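Local coordinates for acetyl-CoA hydrolase/transferase family protein (Porphyromonas gingivalis, PDB 2NVV) that probably hydrolyses acetyl-CoA or exchanges CoA between acetate and other carboxylic acids, as a zinc-containing member of the acetyl-CoA hydrolase/transferase family, at residues 101-106 / 115-120; 457-462 / 491-496; 184-187 / 193-196; 9-14 / 154-159. All blocks are in the same frame, centred on the assembly; numbering follows the deposited sequence.

How the contacts relate
Contacts 1, 3 and 4 all belong to the N-terminal half of the chain, which is built round a seven-stranded parallel sheet, whereas contact 2 lies alone at the C-terminal end, its centre about 60 Å from that of contact 4. Contact 4 joins helix 8-12 to strand 154-160 and so spans most of the sheet's sequence; contact 1, beside helix 108-113, is nested inside that loop, with nearest atoms about 6 Å away. Contact 3 follows in the connection from strand 154-160 to strand 199-200, its centre about 23 Å from that of contact 1. Contacts 1 and 3 both reach the second subunit, whereas contacts 2 and 4 lie within one chain.

Contact 1 (101-106 / 115-120); sequences FDLHLS and GFYGKV
The phenolic OH of Tyr117 lies by the two methyls of Leu103, nearer CD1, at 3.2 Å from that oxygen, than CD2, at 3.7 Å. The two side chains come from opposite directions, and Leu103 CD1 also lies against the ring itself, 3.8 Å from Tyr117 CZ. Phe101 meets the same ring farther back: its CE2 is 3.9 Å from Tyr117 CE2, and the two aromatic side chains slide past one another, each obliquely to the other's plane. A first torsion of 45° sets the Phe101 ring between its own backbone N and carbonyl carbon, which turns it toward Tyr117. The contact joins the two ends of helix 108-113 within a beta-alpha-beta crossover, by which the chain leaves the short edge strand 99-100 of the parallel sheet and returns to the interior strand 122-127. Gly115, with a positive phi of 89°, ends the helix in a Schellman motif, and the chain then leads through Phe116 to Tyr117, whose side chain points back to 101-106. Phe116 CB lies 4.2 Å above the centre of the Tyr117 ring, on one face, while Leu108 and Asp111 of the helix touch the same tyrosine. Phe101 and Leu103 rest on Thr81 of strand 77-81. The second subunit is close as well: its Gly433 packs on Tyr117, and its zinc ligand His417 uses ND1 in a hydrogen bond with Asp102 O, which probably helps to orient that imidazole.

Contact 2 (457-462 / 491-496); sequences RQYLEL and VRWEDY
Trp493, in the C-terminal tail that packs back on helix 453-459 after helix 477-484, lays its indole against Gln458, Tyr459 and Leu462, in the C-terminal part of that helix and the turn that follows. Tyr459 CD1 sits 3.7 Å above one face, offset toward the rim near CH2; the two aromatic planes are inclined by 50° with six-membered ring centroids 5.2 Å apart, an oblique pairing in which the side chains cross at about a right angle. Leu462, carried round by the type I turn that starts at Tyr459, brings CD1 to the same face, 4.1 Å from Trp493 CG. Val491 CG1 packs on the opposite face. At the pyrrole end Gln458 offers its CB, 3.7 Å from Trp493 CD1. Beyond CB the glutamine runs extended, its amide plane turned 74° from the indole, and OE1 accepts a hydrogen bond from a water 3.2 Å away. That water in turn accepts from the backbone N of Trp493 at the same distance, and so bridges the segments on the exposed side. The Tyr459 OH is bonded to Gln470 OE1 and Asn471 N, which fixes the far end of that ring, while Trp493 NE1 hydrogen-bonds the backbone O of Leu455, about one turn before Tyr459 in helix 453-459.

Contact 3 (184-187 / 193-196); sequences ELPV and RIGK
Ile194 lays its CG2 methyl over Pro186, 3.4 Å from the ring atom CG and 3.2 Å from the backbone O of the same residue. The methyl thus meets both the proline ring and the peptide that follows it, with Val187 N a little farther off at 4.2 Å. The beta carbon of Ile194 adds to the overlap, lying 3.8 Å from Pro186 CG, and the two side chains cross at a slant. With chi1 at 64°, CG1 of Ile194 is set between its backbone N and carbonyl carbon, while the CG2 branch, anti to the carbonyl carbon, is the one that does the touching. The contact between the side chains is apolar, and polar groups on both segments are held from elsewhere. On the isoleucine side the carboxylate of Asp172 receives two backbone N-H groups, OD2 bonding with Ile194 N and OD1 with Gly195 N, and so fixes the peptide from which the side chain projects. On the proline side Arg344 NH1 binds the carbonyls of both Leu185 and Val187, and Glu340 OE2 takes Leu185 N; both residues belong to helix 339-345, on which the side chains of Leu185 and Val187 also rest. Glu184 OE1 reaches Tyr188 OH of the second subunit. Pro186 itself is at the corner of a tight bend, where Val187 N bonds back to Leu185 O at 2.7 Å; with phi/psi of -57°/48° this is an inverse gamma turn, within the long connection between strands 154-160 and 199-200.

Contact 4 (9-14 / 154-159); sequences EEAAEF and RIIVEL
Ala11 and Ile156, both buried, make the closely packed part of this contact: Ala11 CB lies 3.9 Å from Ile156 CG2, and the CD1 methyl of the same isoleucine lies beside the backbone O of Ala11. Ile156 holds CG2 anti to its backbone N and CG1 beside it, chi1 -65°, so that one branch meets the alanine methyl while the other extends toward Phe14, where CD1 is 4.1 Å from the CB of that residue. Val207 from the neighbouring strand and Ile124 from the strand on the other side also touch Ile156. This is a helix laid on a parallel sheet, as in Rossmann-like folds: helix 8-12 packs on strand 154-160, which runs between strands 122-127 and 206-212. Looser is the partly exposed Phe14 ring, which leads away from the strand, touching Arg4 and Val207, while the CB of Phe14 stays close to Ile156. At this more open end the grip is polar: the backbone O of Phe14 is held side-on by two nitrogens of Arg154, NE at 2.9 Å and NH2 at 3.1 Å from Phe14 O. The oxygen lies in the guanidinium plane; NE arrives on a lone pair in the carbonyl plane, at a C=O...N angle of 144°, and NH2 nearly in line with the C=O bond. The arginine chain is extended from CG to NE, which carries the guanidinium from the strand across to the backbone O of Phe14, and NH2 has a second partner in the carboxylate of Asp19, a salt bridge that probably steadies the rotation of the guanidinium.

Contact 1 (101-106 / 115-120)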
loop_
_atom_site.group_PDB
_atom_site.type_symbol
_atom_site.label_atom_id
_atom_site.label_comp_id
_atom_site.label_asym_id
_atom_site.label_seq_id
_atom_site.Cartn_x
_atom_site.Cartn_y
_atom_site.Cartn_z
ATOM N N PHE A 101 16.937 2.716 6.826
ATOM C CA PHE A 101 15.625 3.001 6.283
ATOM C C PHE A 101 15.005 1.693 5.810
ATOM O O PHE A 101 15.522 1.049 4.919
ATOM C CB PHE A 101 15.693 4.054 5.159
ATOM C CG PHE A 101 16.801 3.837 4.152
ATOM C CD1 PHE A 101 18.126 4.100 4.485
ATOM C CD2 PHE A 101 16.513 3.369 2.873
ATOM C CE1 PHE A 101 19.147 3.899 3.564
ATOM C CE2 PHE A 101 17.529 3.164 1.943
ATOM C CZ PHE A 101 18.852 3.429 2.291
ATOM N N ASP A 102 13.917 1.283 6.461
ATOM C CA ASP A 102 13.234 0.050 6.099
ATOM C C ASP A 102 12.278 0.291 4.934
ATOM O O ASP A 102 11.527 1.279 4.907
ATOM C CB ASP A 102 12.483 -0.547 7.305
ATOM C CG ASP A 102 11.619 0.480 8.052
ATOM O OD1 ASP A 102 10.606 0.069 8.675
ATOM O OD2 ASP A 102 11.951 1.687 8.030
ATOM N N LEU A 103 12.306 -0.628 3.970
ATOM C CA LEU A 103 11.484 -0.504 2.773
ATOM C C LEU A 103 10.579 -1.696 2.592
ATOM O O LEU A 103 10.743 -2.704 3.260
ATOM C CB LEU A 103 12.392 -0.398 1.545
ATOM C CG LEU A 103 13.524 0.622 1.566
ATOM C CD1 LEU A 103 14.507 0.301 0.456
ATOM C CD2 LEU A 103 12.953 2.020 1.422
ATOM N N HIS A 104 9.610 -1.564 1.695
ATOM C CA HIS A 104 8.725 -2.675 1.375
ATOM C C HIS A 104 9.700 -3.593 0.644
ATOM O O HIS A 104 10.314 -3.190 -0.346
ATOM C CB HIS A 104 7.596 -2.228 0.436
ATOM C CG HIS A 104 6.614 -1.294 1.070
ATOM N ND1 HIS A 104 5.900 -1.620 2.206
ATOM C CD2 HIS A 104 6.213 -0.049 0.717
ATOM C CE1 HIS A 104 5.103 -0.614 2.523
ATOM N NE2 HIS A 104 5.274 0.351 1.636
ATOM N N LEU A 105 9.855 -4.816 1.137
ATOM C CA LEU A 105 10.810 -5.751 0.554
ATOM C C LEU A 105 10.718 -5.986 -0.952
ATOM O O LEU A 105 11.733 -6.056 -1.635
ATOM C CB LEU A 105 10.743 -7.085 1.304
ATOM C CG LEU A 105 11.064 -6.979 2.796
ATOM C CD1 LEU A 105 11.202 -8.373 3.386
ATOM C CD2 LEU A 105 12.350 -6.173 3.006
ATOM N N SER A 106 9.512 -6.087 -1.486
ATOM C CA SER A 106 9.365 -6.341 -2.920
ATOM C C SER A 106 9.894 -5.238 -3.835
ATOM O O SER A 106 10.057 -5.457 -5.033
ATOM C CB SER A 106 7.890 -6.576 -3.265
ATOM O OG SER A 106 7.168 -5.359 -3.261
ATOM N N GLY A 115 18.151 2.931 -10.237
ATOM C CA GLY A 115 19.221 3.823 -9.841
ATOM C C GLY A 115 18.877 4.680 -8.638
ATOM O O GLY A 115 19.614 5.625 -8.323
ATOM N N PHE A 116 17.772 4.357 -7.962
ATOM C CA PHE A 116 17.337 5.134 -6.804
ATOM C C PHE A 116 18.350 5.183 -5.662
ATOM O O PHE A 116 18.454 6.183 -4.955
ATOM C CB PHE A 116 15.998 4.611 -6.297
ATOM C CG PHE A 116 14.856 4.860 -7.238
ATOM C CD1 PHE A 116 15.040 5.607 -8.400
ATOM C CD2 PHE A 116 13.587 4.345 -6.972
ATOM C CE1 PHE A 116 13.978 5.835 -9.283
ATOM C CE2 PHE A 116 12.515 4.572 -7.854
ATOM C CZ PHE A 116 12.718 5.319 -9.011
ATOM N N TYR A 117 19.087 4.095 -5.472
ATOM C CA TYR A 117 20.114 4.024 -4.439
ATOM C C TYR A 117 21.345 3.845 -5.294
ATOM O O TYR A 117 21.324 3.091 -6.258
ATOM C CB TYR A 117 19.891 2.809 -3.523
ATOM C CG TYR A 117 18.450 2.680 -3.063
ATOM C CD1 TYR A 117 17.615 1.678 -3.583
ATOM C CD2 TYR A 117 17.903 3.593 -2.158
ATOM C CE1 TYR A 117 16.279 1.593 -3.216
ATOM C CE2 TYR A 117 16.572 3.518 -1.788
ATOM C CZ TYR A 117 15.760 2.519 -2.318
ATOM O OH TYR A 117 14.427 2.453 -1.956
ATOM N N GLY A 118 22.407 4.547 -4.947
ATOM C CA GLY A 118 23.627 4.522 -5.731
ATOM C C GLY A 118 24.083 3.291 -6.485
ATOM O O GLY A 118 23.324 2.622 -7.183
ATOM N N LYS A 119 25.374 3.013 -6.344
ATOM C CA LYS A 119 26.015 1.886 -6.997
ATOM C C LYS A 119 26.236 0.717 -6.028
ATOM O O LYS A 119 26.288 0.901 -4.817
ATOM C CB LYS A 119 27.374 2.328 -7.551
ATOM C CG LYS A 119 28.161 1.202 -8.209
ATOM C CD LYS A 119 29.668 1.303 -7.950
ATOM C CE LYS A 119 30.292 2.529 -8.606
ATOM N NZ LYS A 119 31.779 2.543 -8.462
ATOM N N VAL A 120 26.347 -0.486 -6.581
ATOM C CA VAL A 120 26.631 -1.683 -5.798
ATOM C C VAL A 120 28.069 -2.005 -6.212
ATOM O O VAL A 120 28.322 -2.399 -7.355
ATOM C CB VAL A 120 25.739 -2.885 -6.192
ATOM C CG1 VAL A 120 26.033 -4.045 -5.270
ATOM C CG2 VAL A 120 24.273 -2.521 -6.121
#

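Contact 2 (457-462 / 491-496)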
loop_
_atom_site.group_PDB
_atom_site.type_symbol
_atom_site.label_atom_id
_atom_site.label_comp_id
_atom_site.label_asym_id
_atom_site.label_seq_id
_atom_site.Cartn_x
_atom_site.Cartn_y
_atom_site.Cartn_z
ATOM N N ARG A 457 -13.716 2.438 25.648
ATOM C CA ARG A 457 -15.105 2.753 25.334
ATOM C C ARG A 457 -15.339 4.195 25.766
ATOM O O ARG A 457 -16.070 4.933 25.115
ATOM C CB ARG A 457 -16.087 1.825 26.070
ATOM C CG ARG A 457 -16.155 0.417 25.543
ATOM C CD ARG A 457 -17.360 -0.333 26.102
ATOM N NE ARG A 457 -17.323 -1.762 25.767
ATOM C CZ ARG A 457 -16.904 -2.725 26.587
ATOM N NH1 ARG A 457 -16.483 -2.435 27.812
ATOM N NH2 ARG A 457 -16.894 -3.984 26.173
ATOM N N GLN A 458 -14.711 4.584 26.872
ATOM C CA GLN A 458 -14.822 5.949 27.385
ATOM C C GLN A 458 -14.116 6.936 26.457
ATOM O O GLN A 458 -14.481 8.112 26.386
ATOM C CB GLN A 458 -14.205 6.049 28.776
ATOM C CG GLN A 458 -15.023 5.398 29.874
ATOM C CD GLN A 458 -14.364 5.533 31.238
ATOM O OE1 GLN A 458 -13.231 5.099 31.433
ATOM N NE2 GLN A 458 -15.071 6.135 32.185
ATOM N N TYR A 459 -13.100 6.458 25.748
ATOM C CA TYR A 459 -12.358 7.304 24.826
ATOM C C TYR A 459 -13.246 7.734 23.669
ATOM O O TYR A 459 -13.069 8.817 23.111
ATOM C CB TYR A 459 -11.142 6.561 24.275
ATOM C CG TYR A 459 -10.310 7.395 23.330
ATOM C CD1 TYR A 459 -9.479 8.407 23.808
ATOM C CD2 TYR A 459 -10.384 7.199 21.949
ATOM C CE1 TYR A 459 -8.740 9.205 22.932
ATOM C CE2 TYR A 459 -9.651 7.991 21.062
ATOM C CZ TYR A 459 -8.835 8.988 21.564
ATOM O OH TYR A 459 -8.128 9.760 20.687
ATOM N N LEU A 460 -14.197 6.883 23.304
ATOM C CA LEU A 460 -15.107 7.184 22.203
ATOM C C LEU A 460 -16.219 8.155 22.597
ATOM O O LEU A 460 -16.994 8.607 21.745
ATOM C CB LEU A 460 -15.722 5.897 21.673
ATOM C CG LEU A 460 -14.730 4.975 20.971
ATOM C CD1 LEU A 460 -15.390 3.620 20.701
ATOM C CD2 LEU A 460 -14.254 5.641 19.669
ATOM N N GLU A 461 -16.298 8.477 23.884
ATOM C CA GLU A 461 -17.320 9.395 24.366
ATOM C C GLU A 461 -16.725 10.652 24.972
ATOM O O GLU A 461 -17.264 11.173 25.947
ATOM C CB GLU A 461 -18.187 8.701 25.415
ATOM C CG GLU A 461 -18.807 7.390 24.948
ATOM C CD GLU A 461 -19.703 7.552 23.717
ATOM O OE1 GLU A 461 -20.203 6.514 23.213
ATOM O OE2 GLU A 461 -19.912 8.704 23.254
ATOM N N LEU A 462 -15.626 11.144 24.403
ATOM C CA LEU A 462 -14.976 12.332 24.938
ATOM C C LEU A 462 -15.396 13.624 24.255
ATOM O O LEU A 462 -14.723 14.653 24.389
ATOM C CB LEU A 462 -13.450 12.176 24.891
ATOM C CG LEU A 462 -12.877 11.085 25.812
ATOM C CD1 LEU A 462 -11.343 11.129 25.810
ATOM C CD2 LEU A 462 -13.407 11.288 27.227
ATOM N N VAL A 491 -4.687 4.882 33.590
ATOM C CA VAL A 491 -5.182 6.016 32.847
ATOM C C VAL A 491 -6.593 6.377 33.277
ATOM O O VAL A 491 -7.412 5.510 33.578
ATOM C CB VAL A 491 -5.170 5.736 31.317
ATOM C CG1 VAL A 491 -5.951 6.810 30.577
ATOM C CG2 VAL A 491 -3.741 5.693 30.802
ATOM N N ARG A 492 -6.849 7.678 33.313
ATOM C CA ARG A 492 -8.146 8.253 33.645
ATOM C C ARG A 492 -8.188 9.482 32.741
ATOM O O ARG A 492 -7.393 10.411 32.897
ATOM C CB ARG A 492 -8.201 8.649 35.121
ATOM C CG ARG A 492 -8.408 7.465 36.059
ATOM C CD ARG A 492 -8.247 7.881 37.514
ATOM N NE ARG A 492 -9.023 9.076 37.845
ATOM C CZ ARG A 492 -8.910 9.747 38.992
ATOM N NH1 ARG A 492 -9.657 10.830 39.210
ATOM N NH2 ARG A 492 -8.045 9.338 39.916
ATOM N N TRP A 493 -9.097 9.466 31.776
ATOM C CA TRP A 493 -9.204 10.553 30.817
ATOM C C TRP A 493 -9.317 11.936 31.431
ATOM O O TRP A 493 -8.868 12.915 30.836
ATOM C CB TRP A 493 -10.375 10.282 29.873
ATOM C CG TRP A 493 -10.208 8.976 29.162
ATOM C CD1 TRP A 493 -10.998 7.870 29.279
ATOM C CD2 TRP A 493 -9.129 8.607 28.288
ATOM N NE1 TRP A 493 -10.480 6.834 28.540
ATOM C CE2 TRP A 493 -9.333 7.255 27.921
ATOM C CE3 TRP A 493 -8.011 9.284 27.783
ATOM C CZ2 TRP A 493 -8.459 6.566 27.070
ATOM C CZ3 TRP A 493 -7.143 8.603 26.939
ATOM C CH2 TRP A 493 -7.371 7.256 26.590
ATOM N N GLU A 494 -9.898 12.015 32.622
ATOM C CA GLU A 494 -10.055 13.292 33.300
ATOM C C GLU A 494 -8.698 13.818 33.743
ATOM O O GLU A 494 -8.539 15.010 34.015
ATOM C CB GLU A 494 -10.998 13.141 34.500
ATOM C CG GLU A 494 -12.476 12.985 34.107
ATOM C CD GLU A 494 -12.793 11.668 33.374
ATOM O OE1 GLU A 494 -13.803 11.630 32.631
ATOM O OE2 GLU A 494 -12.050 10.672 33.548
ATOM N N ASP A 495 -7.719 12.920 33.798
ATOM C CA ASP A 495 -6.358 13.275 34.192
ATOM C C ASP A 495 -5.565 13.759 32.987
ATOM O O ASP A 495 -4.652 14.577 33.128
ATOM C CB ASP A 495 -5.642 12.068 34.791
ATOM C CG ASP A 495 -6.158 11.705 36.153
ATOM O OD1 ASP A 495 -5.792 10.607 36.635
ATOM O OD2 ASP A 495 -6.917 12.514 36.740
ATOM N N TYR A 496 -5.898 13.246 31.806
ATOM C CA TYR A 496 -5.188 13.645 30.600
ATOM C C TYR A 496 -5.872 14.775 29.852
ATOM O O TYR A 496 -5.611 15.017 28.674
ATOM C CB TYR A 496 -4.964 12.436 29.688
ATOM C CG TYR A 496 -3.839 11.556 30.185
ATOM C CD1 TYR A 496 -4.039 10.649 31.229
ATOM C CD2 TYR A 496 -2.552 11.694 29.671
ATOM C CE1 TYR A 496 -2.979 9.909 31.750
ATOM C CE2 TYR A 496 -1.485 10.959 30.183
ATOM C CZ TYR A 496 -1.703 10.071 31.222
ATOM O OH TYR A 496 -0.638 9.360 31.732
HETATM O O HOH W 1 -11.385 7.384 32.735
#

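Contact 3 (184-187 / 193-196)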
loop_
_atom_site.group_PDB
_atom_site.type_symbol
_atom_site.label_atom_id
_atom_site.label_comp_id
_atom_site.label_asym_id
_atom_site.label_seq_id
_atom_site.Cartn_x
_atom_site.Cartn_y
_atom_site.Cartn_z
ATOM N N GLU A 184 4.208 -8.990 -18.030
ATOM C CA GLU A 184 3.607 -9.508 -16.811
ATOM C C GLU A 184 4.518 -10.555 -16.175
ATOM O O GLU A 184 5.397 -11.109 -16.833
ATOM C CB GLU A 184 2.225 -10.110 -17.113
ATOM C CG GLU A 184 2.211 -11.540 -17.656
ATOM C CD GLU A 184 2.770 -11.678 -19.061
ATOM O OE1 GLU A 184 2.856 -10.660 -19.789
ATOM O OE2 GLU A 184 3.106 -12.821 -19.443
ATOM N N LEU A 185 4.320 -10.801 -14.885
ATOM C CA LEU A 185 5.092 -11.807 -14.159
ATOM C C LEU A 185 4.193 -13.046 -14.205
ATOM O O LEU A 185 3.263 -13.173 -13.426
ATOM C CB LEU A 185 5.308 -11.350 -12.720
ATOM C CG LEU A 185 5.706 -9.884 -12.547
ATOM C CD1 LEU A 185 5.794 -9.580 -11.076
ATOM C CD2 LEU A 185 7.027 -9.601 -13.244
ATOM N N PRO A 186 4.476 -13.973 -15.132
ATOM C CA PRO A 186 3.740 -15.218 -15.367
ATOM C C PRO A 186 3.530 -16.269 -14.271
ATOM O O PRO A 186 3.737 -17.461 -14.510
ATOM C CB PRO A 186 4.440 -15.797 -16.597
ATOM C CG PRO A 186 5.840 -15.359 -16.418
ATOM C CD PRO A 186 5.689 -13.924 -15.972
ATOM N N VAL A 187 3.110 -15.855 -13.083
ATOM C CA VAL A 187 2.834 -16.829 -12.044
ATOM C C VAL A 187 1.347 -16.744 -11.743
ATOM O O VAL A 187 0.841 -15.719 -11.278
ATOM C CB VAL A 187 3.694 -16.600 -10.761
ATOM C CG1 VAL A 187 3.746 -15.146 -10.428
ATOM C CG2 VAL A 187 3.116 -17.368 -9.581
ATOM N N ARG A 193 6.944 -21.862 -12.281
ATOM C CA ARG A 193 8.324 -21.465 -12.521
ATOM C C ARG A 193 8.369 -20.477 -13.691
ATOM O O ARG A 193 7.770 -20.711 -14.747
ATOM C CB ARG A 193 9.184 -22.683 -12.859
ATOM C CG ARG A 193 9.437 -23.622 -11.698
ATOM C CD ARG A 193 10.685 -24.443 -11.965
ATOM N NE ARG A 193 11.185 -25.107 -10.766
ATOM C CZ ARG A 193 10.554 -26.109 -10.155
ATOM N NH1 ARG A 193 9.400 -26.552 -10.643
ATOM N NH2 ARG A 193 11.071 -26.667 -9.062
ATOM N N ILE A 194 9.080 -19.371 -13.510
ATOM C CA ILE A 194 9.184 -18.393 -14.573
ATOM C C ILE A 194 10.629 -17.995 -14.859
ATOM O O ILE A 194 10.889 -17.248 -15.792
ATOM C CB ILE A 194 8.341 -17.135 -14.244
ATOM C CG1 ILE A 194 8.888 -16.432 -12.992
ATOM C CG2 ILE A 194 6.888 -17.543 -14.017
ATOM C CD1 ILE A 194 8.090 -15.213 -12.588
ATOM N N GLY A 195 11.567 -18.513 -14.073
ATOM C CA GLY A 195 12.969 -18.186 -14.283
ATOM C C GLY A 195 13.891 -19.390 -14.429
ATOM O O GLY A 195 13.504 -20.407 -15.002
ATOM N N LYS A 196 15.116 -19.267 -13.919
ATOM C CA LYS A 196 16.094 -20.348 -13.976
ATOM C C LYS A 196 16.496 -20.812 -12.577
ATOM O O LYS A 196 16.319 -20.097 -11.593
ATOM C CB LYS A 196 17.335 -19.903 -14.766
ATOM C CG LYS A 196 17.054 -19.668 -16.238
ATOM C CD LYS A 196 18.293 -19.272 -17.003
ATOM C CE LYS A 196 17.942 -18.967 -18.457
ATOM N NZ LYS A 196 19.150 -18.725 -19.297
#

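Contact 4 (9-14 / 154-159)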
loop_
_atom_site.group_PDB
_atom_site.type_symbol
_atom_site.label_atom_id
_atom_site.label_comp_id
_atom_site.label_asym_id
_atom_site.label_seq_id
_atom_site.Cartn_x
_atom_site.Cartn_y
_atom_site.Cartn_z
ATOM N N GLU A 9 40.162 -13.503 4.482
ATOM C CA GLU A 9 40.961 -12.314 4.734
ATOM C C GLU A 9 41.360 -11.644 3.429
ATOM O O GLU A 9 41.357 -10.416 3.329
ATOM C CB GLU A 9 42.209 -12.676 5.534
ATOM C CG GLU A 9 41.951 -13.171 6.949
ATOM C CD GLU A 9 41.331 -14.560 7.005
ATOM O OE1 GLU A 9 41.795 -15.454 6.268
ATOM O OE2 GLU A 9 40.389 -14.766 7.802
ATOM N N GLU A 10 41.708 -12.453 2.431
ATOM C CA GLU A 10 42.091 -11.933 1.127
ATOM C C GLU A 10 40.865 -11.313 0.464
ATOM O O GLU A 10 40.950 -10.266 -0.184
ATOM C CB GLU A 10 42.621 -13.059 0.239
ATOM C CG GLU A 10 43.778 -13.842 0.828
ATOM C CD GLU A 10 44.267 -14.944 -0.095
ATOM O OE1 GLU A 10 44.873 -14.615 -1.133
ATOM O OE2 GLU A 10 44.038 -16.134 0.218
ATOM N N ALA A 11 39.724 -11.977 0.630
ATOM C CA ALA A 11 38.466 -11.531 0.059
ATOM C C ALA A 11 38.060 -10.192 0.632
ATOM O O ALA A 11 37.584 -9.329 -0.095
ATOM C CB ALA A 11 37.386 -12.560 0.326
ATOM N N ALA A 12 38.257 -10.018 1.935
ATOM C CA ALA A 12 37.901 -8.771 2.605
ATOM C C ALA A 12 38.679 -7.568 2.062
ATOM O O ALA A 12 38.267 -6.429 2.235
ATOM C CB ALA A 12 38.131 -8.902 4.103
ATOM N N GLU A 13 39.802 -7.827 1.405
ATOM C CA GLU A 13 40.626 -6.760 0.854
ATOM C C GLU A 13 39.965 -6.108 -0.352
ATOM O O GLU A 13 40.334 -5.000 -0.738
ATOM C CB GLU A 13 42.008 -7.299 0.467
ATOM C CG GLU A 13 42.838 -7.809 1.652
ATOM C CD GLU A 13 44.229 -8.267 1.238
ATOM O OE1 GLU A 13 44.945 -7.461 0.603
ATOM O OE2 GLU A 13 44.616 -9.422 1.540
ATOM N N PHE A 14 38.983 -6.794 -0.938
ATOM C CA PHE A 14 38.269 -6.272 -2.097
ATOM C C PHE A 14 37.152 -5.309 -1.695
ATOM O O PHE A 14 36.466 -4.749 -2.557
ATOM C CB PHE A 14 37.679 -7.405 -2.929
ATOM C CG PHE A 14 38.709 -8.257 -3.613
ATOM C CD1 PHE A 14 39.292 -9.343 -2.959
ATOM C CD2 PHE A 14 39.109 -7.972 -4.915
ATOM C CE1 PHE A 14 40.254 -10.127 -3.592
ATOM C CE2 PHE A 14 40.069 -8.750 -5.554
ATOM C CZ PHE A 14 40.641 -9.828 -4.891
ATOM N N ARG A 154 32.183 -6.304 -8.624
ATOM C CA ARG A 154 32.891 -7.547 -8.341
ATOM C C ARG A 154 32.102 -8.396 -7.356
ATOM O O ARG A 154 31.361 -7.872 -6.518
ATOM C CB ARG A 154 34.295 -7.255 -7.806
ATOM C CG ARG A 154 34.337 -6.153 -6.780
ATOM C CD ARG A 154 35.768 -5.751 -6.429
ATOM N NE ARG A 154 35.781 -4.743 -5.368
ATOM C CZ ARG A 154 35.355 -3.498 -5.521
ATOM N NH1 ARG A 154 34.890 -3.105 -6.697
ATOM N NH2 ARG A 154 35.361 -2.652 -4.500
ATOM N N ILE A 155 32.253 -9.714 -7.475
ATOM C CA ILE A 155 31.535 -10.656 -6.625
ATOM C C ILE A 155 32.452 -11.533 -5.798
ATOM O O ILE A 155 33.428 -12.074 -6.306
ATOM C CB ILE A 155 30.634 -11.575 -7.468
ATOM C CG1 ILE A 155 29.617 -10.731 -8.240
ATOM C CG2 ILE A 155 29.937 -12.592 -6.575
ATOM C CD1 ILE A 155 28.783 -11.516 -9.218
ATOM N N ILE A 156 32.129 -11.662 -4.512
ATOM C CA ILE A 156 32.893 -12.503 -3.601
ATOM C C ILE A 156 32.006 -13.685 -3.235
ATOM O O ILE A 156 31.012 -13.527 -2.534
ATOM C CB ILE A 156 33.276 -11.752 -2.306
ATOM C CG1 ILE A 156 34.228 -10.594 -2.633
ATOM C CG2 ILE A 156 33.908 -12.721 -1.321
ATOM C CD1 ILE A 156 34.617 -9.762 -1.421
ATOM N N VAL A 157 32.364 -14.865 -3.723
ATOM C CA VAL A 157 31.590 -16.077 -3.455
ATOM C C VAL A 157 32.076 -16.890 -2.249
ATOM O O VAL A 157 33.273 -16.988 -1.973
ATOM C CB VAL A 157 31.577 -17.005 -4.684
ATOM C CG1 VAL A 157 30.694 -18.217 -4.410
ATOM C CG2 VAL A 157 31.104 -16.230 -5.910
ATOM N N GLU A 158 31.120 -17.485 -1.550
ATOM C CA GLU A 158 31.379 -18.290 -0.367
ATOM C C GLU A 158 30.743 -19.663 -0.626
ATOM O O GLU A 158 29.526 -19.792 -0.608
ATOM C CB GLU A 158 30.724 -17.596 0.820
ATOM C CG GLU A 158 31.302 -17.908 2.170
ATOM C CD GLU A 158 30.828 -16.929 3.237
ATOM O OE1 GLU A 158 31.350 -15.791 3.306
ATOM O OE2 GLU A 158 29.915 -17.299 3.998
ATOM N N LEU A 159 31.575 -20.674 -0.879
ATOM C CA LEU A 159 31.111 -22.034 -1.179
ATOM C C LEU A 159 30.915 -22.878 0.083
ATOM O O LEU A 159 31.879 -23.428 0.625
ATOM C CB LEU A 159 32.123 -22.731 -2.084
ATOM C CG LEU A 159 31.651 -23.588 -3.262
ATOM C CD1 LEU A 159 32.803 -24.467 -3.699
ATOM C CD2 LEU A 159 30.470 -24.447 -2.892
#